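PDB 3T38: arsenate Reductase from Corynebacterium glutamicum, which reduces arsenate to arsenite in a thioredoxin-dependent reaction, on a low-molecular-weight tyrosine phosphatase fold, helping the bacterium survive arsenic stress. Local coordinates for residues F86-V89 with R94-I97; S132-N137 with E196-I201. One frame throughout, in Å; residues are numbered along the deposited sequence.

Contact 1 of 2, residues F86-V89 with R94-I97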
loop_
_atom_site.group_PDB
_atom_site.type_symbol
_atom_site.label_atom_id
_atom_site.label_comp_id
_atom_site.label_asym_id
_atom_site.label_seq_id
_atom_site.Cartn_x
_atom_site.Cartn_y
_atom_site.Cartn_z
ATOM N N PHE A 86 10.975 11.378 5.413
ATOM C CA PHE A 86 12.125 10.442 5.454
ATOM C C PHE A 86 11.648 9.050 5.051
ATOM O O PHE A 86 10.546 8.650 5.442
ATOM C CB PHE A 86 12.788 10.389 6.844
ATOM C CG PHE A 86 13.281 11.731 7.310
ATOM C CD1 PHE A 86 12.413 12.616 8.009
ATOM C CD2 PHE A 86 14.576 12.164 6.987
ATOM C CE1 PHE A 86 12.874 13.898 8.431
ATOM C CE2 PHE A 86 15.050 13.454 7.413
ATOM C CZ PHE A 86 14.203 14.315 8.104
ATOM N N ILE A 87 12.486 8.322 4.303
ATOM C CA ILE A 87 12.100 7.043 3.714
ATOM C C ILE A 87 13.286 6.100 3.892
ATOM O O ILE A 87 14.363 6.478 3.494
ATOM C CB ILE A 87 11.817 7.194 2.154
ATOM C CG1 ILE A 87 10.696 8.234 1.895
ATOM C CG2 ILE A 87 11.378 5.827 1.520
ATOM C CD1 ILE A 87 10.437 8.469 0.479
ATOM N N CYS A 88 13.075 4.915 4.492
ATOM C CA CYS A 88 14.132 3.847 4.631
ATOM C C CYS A 88 13.397 2.541 4.378
ATOM O O CYS A 88 12.243 2.574 3.899
ATOM C CB CYS A 88 14.774 3.851 6.031
ATOM S SG CYS A 88 13.610 3.397 7.433
ATOM N N VAL A 89 14.044 1.396 4.593
ATOM C CA VAL A 89 13.408 0.155 4.147
ATOM C C VAL A 89 12.190 -0.207 5.017
ATOM O O VAL A 89 11.099 -0.274 4.511
ATOM C CB VAL A 89 14.399 -1.025 3.973
ATOM C CG1 VAL A 89 13.632 -2.316 3.609
ATOM C CG2 VAL A 89 15.479 -0.686 2.901
ATOM N N ARG A 94 16.115 3.940 10.913
ATOM C CA ARG A 94 16.576 5.175 10.223
ATOM C C ARG A 94 15.537 6.302 10.021
ATOM O O ARG A 94 15.757 7.448 10.442
ATOM C CB ARG A 94 17.143 4.821 8.839
ATOM C CG ARG A 94 18.476 4.072 8.890
ATOM C CD ARG A 94 18.865 3.501 7.515
ATOM N NE ARG A 94 20.210 2.937 7.480
ATOM C CZ ARG A 94 20.567 1.757 8.003
ATOM N NH1 ARG A 94 19.682 0.983 8.641
ATOM N NH2 ARG A 94 21.835 1.341 7.895
ATOM N N SER A 95 14.437 6.006 9.328
ATOM C CA SER A 95 13.456 7.085 9.036
ATOM C C SER A 95 12.694 7.558 10.271
ATOM O O SER A 95 12.245 8.700 10.335
ATOM C CB SER A 95 12.485 6.722 7.897
ATOM O OG SER A 95 11.795 5.492 8.117
ATOM N N GLN A 96 12.532 6.683 11.230
ATOM C CA GLN A 96 11.844 7.024 12.474
ATOM C C GLN A 96 12.715 7.881 13.376
ATOM O O GLN A 96 12.219 8.815 14.011
ATOM C CB GLN A 96 11.405 5.750 13.221
ATOM C CG GLN A 96 10.417 4.867 12.431
ATOM C CD GLN A 96 8.966 5.360 12.543
ATOM O OE1 GLN A 96 8.705 6.457 13.043
ATOM N NE2 GLN A 96 8.005 4.535 12.094
ATOM N N ILE A 97 13.993 7.543 13.435
ATOM C CA ILE A 97 15.000 8.325 14.107
ATOM C C ILE A 97 15.077 9.697 13.487
ATOM O O ILE A 97 15.028 10.702 14.226
ATOM C CB ILE A 97 16.411 7.672 13.990
ATOM C CG1 ILE A 97 16.392 6.285 14.623
ATOM C CG2 ILE A 97 17.497 8.622 14.614
ATOM C CD1 ILE A 97 17.663 5.450 14.300
#
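Cys88 lays its CB against the CB of Arg94, 3.8 Å away, where the end of strand 83-88 and the first part of helix 94-106 come together across the loop that joins them. Its SG sits between its own backbone N and carbonyl carbon (chi1 65°), a rotation that swings the sulfur towards the first part of the helix. There the backbone N-H of Ser95 is directed at SG over an N to SG distance of 3.3 Å, although the sulfur's place in the model is less sure than that of the backbone. Cys88 and the Arg94-Ser95 pair are the two ends of the CX5R(S/T) phosphate-binding loop, or P-loop, that this fold shares with other protein tyrosine phosphatases. Cys88 occupies the position of that family's nucleophilic cysteine, consistent with the same role here. The CB of Ser95 also faces back up the strand, meeting the CB of Phe86 at 3.8 Å and the carbonyl O of Phe86 at 3.7 Å, while its hydroxyl is hydrogen-bonded to Asn91 of the loop. The Phe86 ring runs on past Ser95 to pack on Ala98, Ser99 and Leu102, and on Leu204 of helix 190-211. Arg94 touches the strand through its base alone: the chain is extended from CG to NE and carries the guanidinium away to salt bridges with Glu178 and Glu187.

Contact 2 of 2, residues S132-N137 with E196-I201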
loop_
_atom_site.group_PDB
_atom_site.type_symbol
_atom_site.label_atom_id
_atom_site.label_comp_id
_atom_site.label_asym_id
_atom_site.label_seq_id
_atom_site.Cartn_x
_atom_site.Cartn_y
_atom_site.Cartn_z
ATOM N N SER A 132 14.020 7.546 23.733
ATOM C CA SER A 132 13.496 7.748 25.096
ATOM C C SER A 132 14.531 8.190 26.149
ATOM O O SER A 132 14.252 9.117 26.905
ATOM C CB SER A 132 12.775 6.500 25.573
ATOM O OG SER A 132 12.324 6.720 26.878
ATOM N N GLU A 133 15.712 7.564 26.164
ATOM C CA GLU A 133 16.773 7.827 27.168
ATOM C C GLU A 133 17.348 9.216 27.100
ATOM O O GLU A 133 18.052 9.625 28.009
ATOM C CB GLU A 133 17.980 6.930 26.956
ATOM C CG GLU A 133 17.765 5.467 27.152
ATOM C CD GLU A 133 19.095 4.719 27.177
ATOM O OE1 GLU A 133 19.186 3.642 26.533
ATOM O OE2 GLU A 133 20.041 5.225 27.840
ATOM N N ARG A 134 17.131 9.899 25.985
ATOM C CA ARG A 134 17.700 11.211 25.766
ATOM C C ARG A 134 16.573 12.190 25.508
ATOM O O ARG A 134 16.786 13.236 24.907
ATOM C CB ARG A 134 18.698 11.218 24.601
ATOM C CG ARG A 134 18.079 10.920 23.246
ATOM C CD ARG A 134 19.129 10.907 22.172
ATOM N NE ARG A 134 19.216 12.203 21.553
ATOM C CZ ARG A 134 20.220 12.613 20.790
ATOM N NH1 ARG A 134 21.257 11.790 20.565
ATOM N NH2 ARG A 134 20.182 13.854 20.282
ATOM N N GLY A 135 15.386 11.832 25.976
ATOM C CA GLY A 135 14.249 12.725 25.988
ATOM C C GLY A 135 13.703 13.128 24.644
ATOM O O GLY A 135 13.302 14.281 24.467
ATOM N N VAL A 136 13.680 12.211 23.685
ATOM C CA VAL A 136 13.078 12.532 22.400
ATOM C C VAL A 136 11.778 11.746 22.267
ATOM O O VAL A 136 11.808 10.510 22.261
ATOM C CB VAL A 136 13.988 12.225 21.189
ATOM C CG1 VAL A 136 13.148 12.332 19.865
ATOM C CG2 VAL A 136 15.207 13.150 21.149
ATOM N N ASN A 137 10.663 12.479 22.145
ATOM C CA ASN A 137 9.344 11.908 21.953
ATOM C C ASN A 137 9.200 11.146 20.620
ATOM O O ASN A 137 9.590 11.645 19.534
ATOM C CB ASN A 137 8.269 12.976 22.085
ATOM C CG ASN A 137 8.512 13.942 23.274
ATOM O OD1 ASN A 137 8.992 13.553 24.363
ATOM N ND2 ASN A 137 8.149 15.213 23.063
ATOM N N GLU A 196 24.929 9.506 13.952
ATOM C CA GLU A 196 25.198 10.003 12.607
ATOM C C GLU A 196 23.971 10.739 12.050
ATOM O O GLU A 196 24.096 11.797 11.472
ATOM C CB GLU A 196 25.664 8.902 11.674
ATOM C CG GLU A 196 25.605 9.348 10.219
ATOM C CD GLU A 196 26.257 8.362 9.267
ATOM O OE1 GLU A 196 26.311 7.141 9.607
ATOM O OE2 GLU A 196 26.709 8.814 8.172
ATOM N N ILE A 197 22.789 10.195 12.268
ATOM C CA ILE A 197 21.619 10.811 11.768
ATOM C C ILE A 197 21.361 12.178 12.434
ATOM O O ILE A 197 21.039 13.155 11.747
ATOM C CB ILE A 197 20.421 9.873 11.959
ATOM C CG1 ILE A 197 20.541 8.663 10.994
ATOM C CG2 ILE A 197 19.061 10.649 11.807
ATOM C CD1 ILE A 197 19.481 7.518 11.388
ATOM N N ASP A 198 21.522 12.242 13.761
ATOM C CA ASP A 198 21.406 13.490 14.506
ATOM C C ASP A 198 22.305 14.594 13.928
ATOM O O ASP A 198 21.823 15.696 13.641
ATOM C CB ASP A 198 21.767 13.262 15.984
ATOM C CG ASP A 198 21.293 14.412 16.896
ATOM O OD1 ASP A 198 20.379 15.219 16.513
ATOM O OD2 ASP A 198 21.818 14.509 18.011
ATOM N N GLY A 199 23.597 14.313 13.761
ATOM C CA GLY A 199 24.462 15.236 13.040
ATOM C C GLY A 199 23.889 15.756 11.716
ATOM O O GLY A 199 24.021 16.953 11.411
ATOM N N ARG A 200 23.247 14.879 10.931
ATOM C CA ARG A 200 22.715 15.263 9.625
ATOM C C ARG A 200 21.389 16.059 9.777
ATOM O O ARG A 200 21.098 16.974 8.998
ATOM C CB ARG A 200 22.483 14.024 8.727
ATOM C CG ARG A 200 23.816 13.349 8.147
ATOM C CD ARG A 200 23.487 11.998 7.501
ATOM N NE ARG A 200 24.491 11.459 6.577
ATOM C CZ ARG A 200 24.725 11.933 5.345
ATOM N NH1 ARG A 200 24.077 13.012 4.875
ATOM N NH2 ARG A 200 25.633 11.345 4.591
ATOM N N ILE A 201 20.598 15.686 10.773
ATOM C CA ILE A 201 19.341 16.354 11.057
ATOM C C ILE A 201 19.632 17.802 11.502
ATOM O O ILE A 201 18.928 18.734 11.096
ATOM C CB ILE A 201 18.513 15.581 12.164
ATOM C CG1 ILE A 201 17.996 14.265 11.623
ATOM C CG2 ILE A 201 17.353 16.451 12.739
ATOM C CD1 ILE A 201 16.937 14.451 10.474
#
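Arg134 and Asp198 reach for each other from opposite directions, and their flat ends meet almost at right angles, the guanidinium and carboxylate planes lying 77° apart. Such a crossing rules out the side-on arrangement in which two N-H groups pair with two oxygens. One donor does the work instead: NH2 of Arg134 bonds to OD2 of Asp198 at 2.9 Å, whereas NH1 of Arg134 stays 3.8 Å from that oxygen. OD2 lies at the guanidinium's edge, near its plane, but the nitrogen comes to OD2 from well above the carboxylate plane (57° out of it). The Arg134 chain is bent at chi3 (-94°), about the CG-CD bond, which sets the direction in which NE and the guanidinium continue towards helix 190-211. Arg134 lies in the Schellman motif that closes helix 125-133, directly before Gly135, the C-prime residue with positive phi; Gly135 N bonds to the carbonyl O of Ser132 at 3.1 Å, and Val136 N to that of Leu131. Asp198 belongs to helix 190-211, and its OD1 is hydrogen-bonded to the hydroxyl of Tyr105. Arg134 also packs on Tyr105, which places helix 94-106 beside both partners. The salt bridge is thus a tie between the end of one helix and the side of another. With one oxygen held by the arginine and the other by the tyrosine, the buried carboxylate is fixed in its rotation, and these partners, with a weak, long ion pair to Arg202, would be expected to favour its ionised form.

The two contacts follow one another along the chain, contact 1 closing before contact 2 opens, and their centres lie about 13 Å apart on the same side of the chain's centre. Helix 94-106 is common to both: it carries half of contact 1, within the beta-alpha-beta unit of the parallel sheet, and borders contact 2 through Tyr105. Helix 190-211 packs on it and on strand 83-88: CZ of Phe86 meets CD1 of Ile201 at 3.6 Å, and CG2 of Ile97 meets CG2 of Ile197 at 3.8 Å. Contact 2 ties the same helix, through Asp198, to the end of helix 125-133, all within one phosphatase-like fold.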